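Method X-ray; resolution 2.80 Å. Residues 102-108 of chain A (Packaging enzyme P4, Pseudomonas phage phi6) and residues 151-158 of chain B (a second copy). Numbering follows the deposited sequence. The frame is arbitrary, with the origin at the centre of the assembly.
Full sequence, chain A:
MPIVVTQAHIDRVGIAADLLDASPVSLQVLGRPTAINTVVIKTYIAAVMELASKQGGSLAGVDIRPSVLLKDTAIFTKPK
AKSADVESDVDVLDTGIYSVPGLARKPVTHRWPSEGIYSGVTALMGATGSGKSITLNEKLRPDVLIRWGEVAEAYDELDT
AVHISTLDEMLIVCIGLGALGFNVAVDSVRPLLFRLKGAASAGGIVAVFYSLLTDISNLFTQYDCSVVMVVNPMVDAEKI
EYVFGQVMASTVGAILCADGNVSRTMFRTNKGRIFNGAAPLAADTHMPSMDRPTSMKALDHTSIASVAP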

# COMPACT_ATOMS: atom_id res chain seq x y z
N GLY A 102 -1.87 4.40 33.44
CA GLY A 102 -2.35 3.44 34.42
C GLY A 102 -2.70 4.09 35.74
O GLY A 102 -2.43 5.28 35.95
N LEU A 103 -3.33 3.31 36.64
CA LEU A 103 -3.75 3.74 37.97
C LEU A 103 -2.67 3.41 39.02
O LEU A 103 -2.30 2.25 39.19
N ALA A 104 -2.19 4.44 39.72
CA ALA A 104 -1.19 4.27 40.77
C ALA A 104 -1.80 3.56 42.00
O ALA A 104 -1.11 2.81 42.69
N ARG A 105 -3.10 3.79 42.25
CA ARG A 105 -3.83 3.18 43.35
C ARG A 105 -4.38 1.80 42.92
O ARG A 105 -4.28 1.43 41.74
N LYS A 106 -4.96 1.05 43.88
CA LYS A 106 -5.60 -0.24 43.62
C LYS A 106 -6.92 0.02 42.87
O LYS A 106 -7.65 0.94 43.28
N PRO A 107 -7.24 -0.69 41.77
CA PRO A 107 -8.51 -0.41 41.07
C PRO A 107 -9.70 -0.91 41.88
O PRO A 107 -9.58 -1.87 42.66
N VAL A 108 -10.84 -0.20 41.75
CA VAL A 108 -12.12 -0.57 42.35
C VAL A 108 -12.49 -1.96 41.79
O VAL A 108 -12.37 -2.18 40.58
N VAL B 151 -2.08 -3.12 30.72
CA VAL B 151 -3.35 -3.16 31.44
C VAL B 151 -3.08 -3.18 32.98
O VAL B 151 -1.93 -3.36 33.40
N ALA B 152 -4.13 -2.94 33.80
CA ALA B 152 -4.03 -2.90 35.27
C ALA B 152 -3.49 -4.22 35.85
O ALA B 152 -4.11 -5.28 35.70
N GLU B 153 -2.29 -4.13 36.45
CA GLU B 153 -1.60 -5.26 37.08
C GLU B 153 -1.14 -4.87 38.51
O GLU B 153 -1.29 -3.71 38.90
N ALA B 154 -0.58 -5.85 39.27
CA ALA B 154 -0.06 -5.65 40.63
C ALA B 154 1.10 -4.65 40.68
O ALA B 154 1.32 -4.00 41.71
N TYR B 155 1.85 -4.54 39.55
CA TYR B 155 3.02 -3.68 39.43
C TYR B 155 2.65 -2.19 39.44
O TYR B 155 3.50 -1.35 39.71
N ASP B 156 1.39 -1.87 39.18
CA ASP B 156 0.92 -0.49 39.16
C ASP B 156 0.78 0.10 40.58
O ASP B 156 0.86 1.31 40.74
N GLU B 157 0.61 -0.76 41.60
CA GLU B 157 0.45 -0.36 43.00
C GLU B 157 1.80 -0.11 43.72
O GLU B 157 1.82 0.39 44.86
N LEU B 158 2.92 -0.44 43.04
CA LEU B 158 4.29 -0.29 43.50
C LEU B 158 4.69 1.18 43.54
O LEU B 158 4.30 1.93 42.64

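Contact between an irregular stretch of chain A and a turn of chain B that includes a short 3-10 segment, Ala154(B) to Asp156(B). No hydrogen bond crosses between the two stretches; the 303 Å² they bury rests on van der Waals contact, CA-H...O contacts and a loose pairing of charges. Asp156(B) is buried and its CA-to-CB bond points toward chain A. Its chi1 is m (-64°), which turns the carboxylate back over its own turn, where Asp156(B) OD2 accepts a hydrogen bond from Glu153(B) N at 2.8 Å with a nearly straight angle of 163°. With Asp156(B) N donating to Glu153(B) O at 3.3 Å, the two residues are tied together twice. Both carboxylate oxygens also have partners elsewhere in the structure. What Asp156(B) offers Leu103(A) is its methylene: Asp156(B) CB lies 3.3 Å from Leu103(A) O. Gly102(A) has no side chain, and an ideal CB there would come within a tight 3.1 Å of Asp156(B) OD1. Leu103(A) leaves sideways and its end leads away, with chi1 off-well at -110° and chi2 t, so the backbone carbonyl makes its contact. Ala104(A) likewise points its methyl away and meets chain B through its main chain. Ala104(A) O stands 3.2 Å from Asp156(B) O, two acceptors that cannot bond to each other, but CA-H groups approach both: Glu157(B) CA lies 3.5 Å from Ala104(A) O, with an angle of 171° at the hydrogen, and Ala104(A) CA lies 3.6 Å from Asp156(B) O. Glu157(B) has the largest covered area, 85 Å². It starts sideways, but chi1 m (-82°) and chi2 t (171°) extend it along chain A, bringing its end nearer. Glu157(B) CG passes 4.0 Å from Arg105(A) C, and Glu157(B) OE2 reaches 3.3 Å from Lys106(A) CG and 4.0 Å from Pro107(A) CD. Lys106(A), sideways and largely extended (chi1, chi3 and chi4 t, chi2 off at 146°), carries its ammonium past these contacts; Lys106(A) NZ is 4.1 Å from Glu157(B) OE1, so the opposite charges are near but do not form a salt bridge. Arg105(A) points away with chi1 p and chi2 and chi3 t, and its guanidinium folds back to its own chain, Arg105(A) NH1 giving a weak hydrogen bond to Lys106(A) O at 3.1 Å. Pro107(A), its ring C-gamma exo, points toward chain B and supplies the apolar contact, Pro107(A) CG to Ala152(B) CB at 4.3 Å; both residues are buried.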

# COMPACT_ATOMS: atom_id res chain seq x y z
CB LEU A 103 -5.07 3.09 38.36
CG LEU A 103 -6.33 3.95 38.45
CD1 LEU A 103 -7.42 3.19 39.14
CD2 LEU A 103 -6.10 5.26 39.19
CB ALA A 104 -0.63 5.62 41.16
CB ARG A 105 -4.97 4.11 43.82
CG ARG A 105 -5.95 4.52 42.75
CD ARG A 105 -7.18 5.21 43.28
NE ARG A 105 -8.16 5.48 42.22
CZ ARG A 105 -9.12 4.64 41.85
NH1 ARG A 105 -9.24 3.46 42.45
NH2 ARG A 105 -9.95 4.97 40.87
CB LYS A 106 -5.86 -0.99 44.95
CG LYS A 106 -6.34 -2.43 44.78
CD LYS A 106 -5.83 -3.34 45.88
CE LYS A 106 -5.96 -4.80 45.50
NZ LYS A 106 -5.16 -5.69 46.39
CB PRO A 107 -8.38 -1.17 39.74
CG PRO A 107 -7.05 -1.81 39.75
CD PRO A 107 -6.52 -1.81 41.13
CB VAL A 108 -13.22 0.50 42.03
CG1 VAL A 108 -14.65 -0.07 42.08
CG2 VAL A 108 -13.08 1.73 42.92
CB VAL B 151 -4.21 -4.34 30.92
CG1 VAL B 151 -3.93 -5.64 31.67
CG2 VAL B 151 -5.68 -3.99 30.95
CB ALA B 152 -5.38 -2.55 35.89
CB GLU B 153 -0.39 -5.69 36.22
CG GLU B 153 -0.77 -6.24 34.86
CD GLU B 153 0.32 -7.05 34.19
OE1 GLU B 153 0.46 -8.24 34.56
OE2 GLU B 153 1.03 -6.51 33.32
CB ALA B 154 0.40 -6.98 41.22
CB TYR B 155 3.81 -4.02 38.15
CG TYR B 155 3.89 -5.50 37.86
CD1 TYR B 155 4.68 -6.34 38.64
CD2 TYR B 155 3.18 -6.06 36.80
CE1 TYR B 155 4.75 -7.71 38.38
CE2 TYR B 155 3.24 -7.43 36.54
CZ TYR B 155 4.02 -8.25 37.33
OH TYR B 155 4.08 -9.60 37.07
CB ASP B 156 -0.41 -0.39 38.39
CG ASP B 156 -0.27 -0.76 36.93
OD1 ASP B 156 0.18 0.09 36.14
OD2 ASP B 156 -0.59 -1.92 36.57
CB GLU B 157 -0.36 -1.41 43.76
CG GLU B 157 -1.86 -1.26 43.56
CD GLU B 157 -2.67 -2.41 44.12
OE1 GLU B 157 -2.58 -2.66 45.35
OE2 GLU B 157 -3.42 -3.04 43.34
CB LEU B 158 5.23 -1.06 42.54
CG LEU B 158 5.68 -2.47 42.89
CD1 LEU B 158 4.52 -3.42 43.04
CD2 LEU B 158 6.55 -3.02 41.81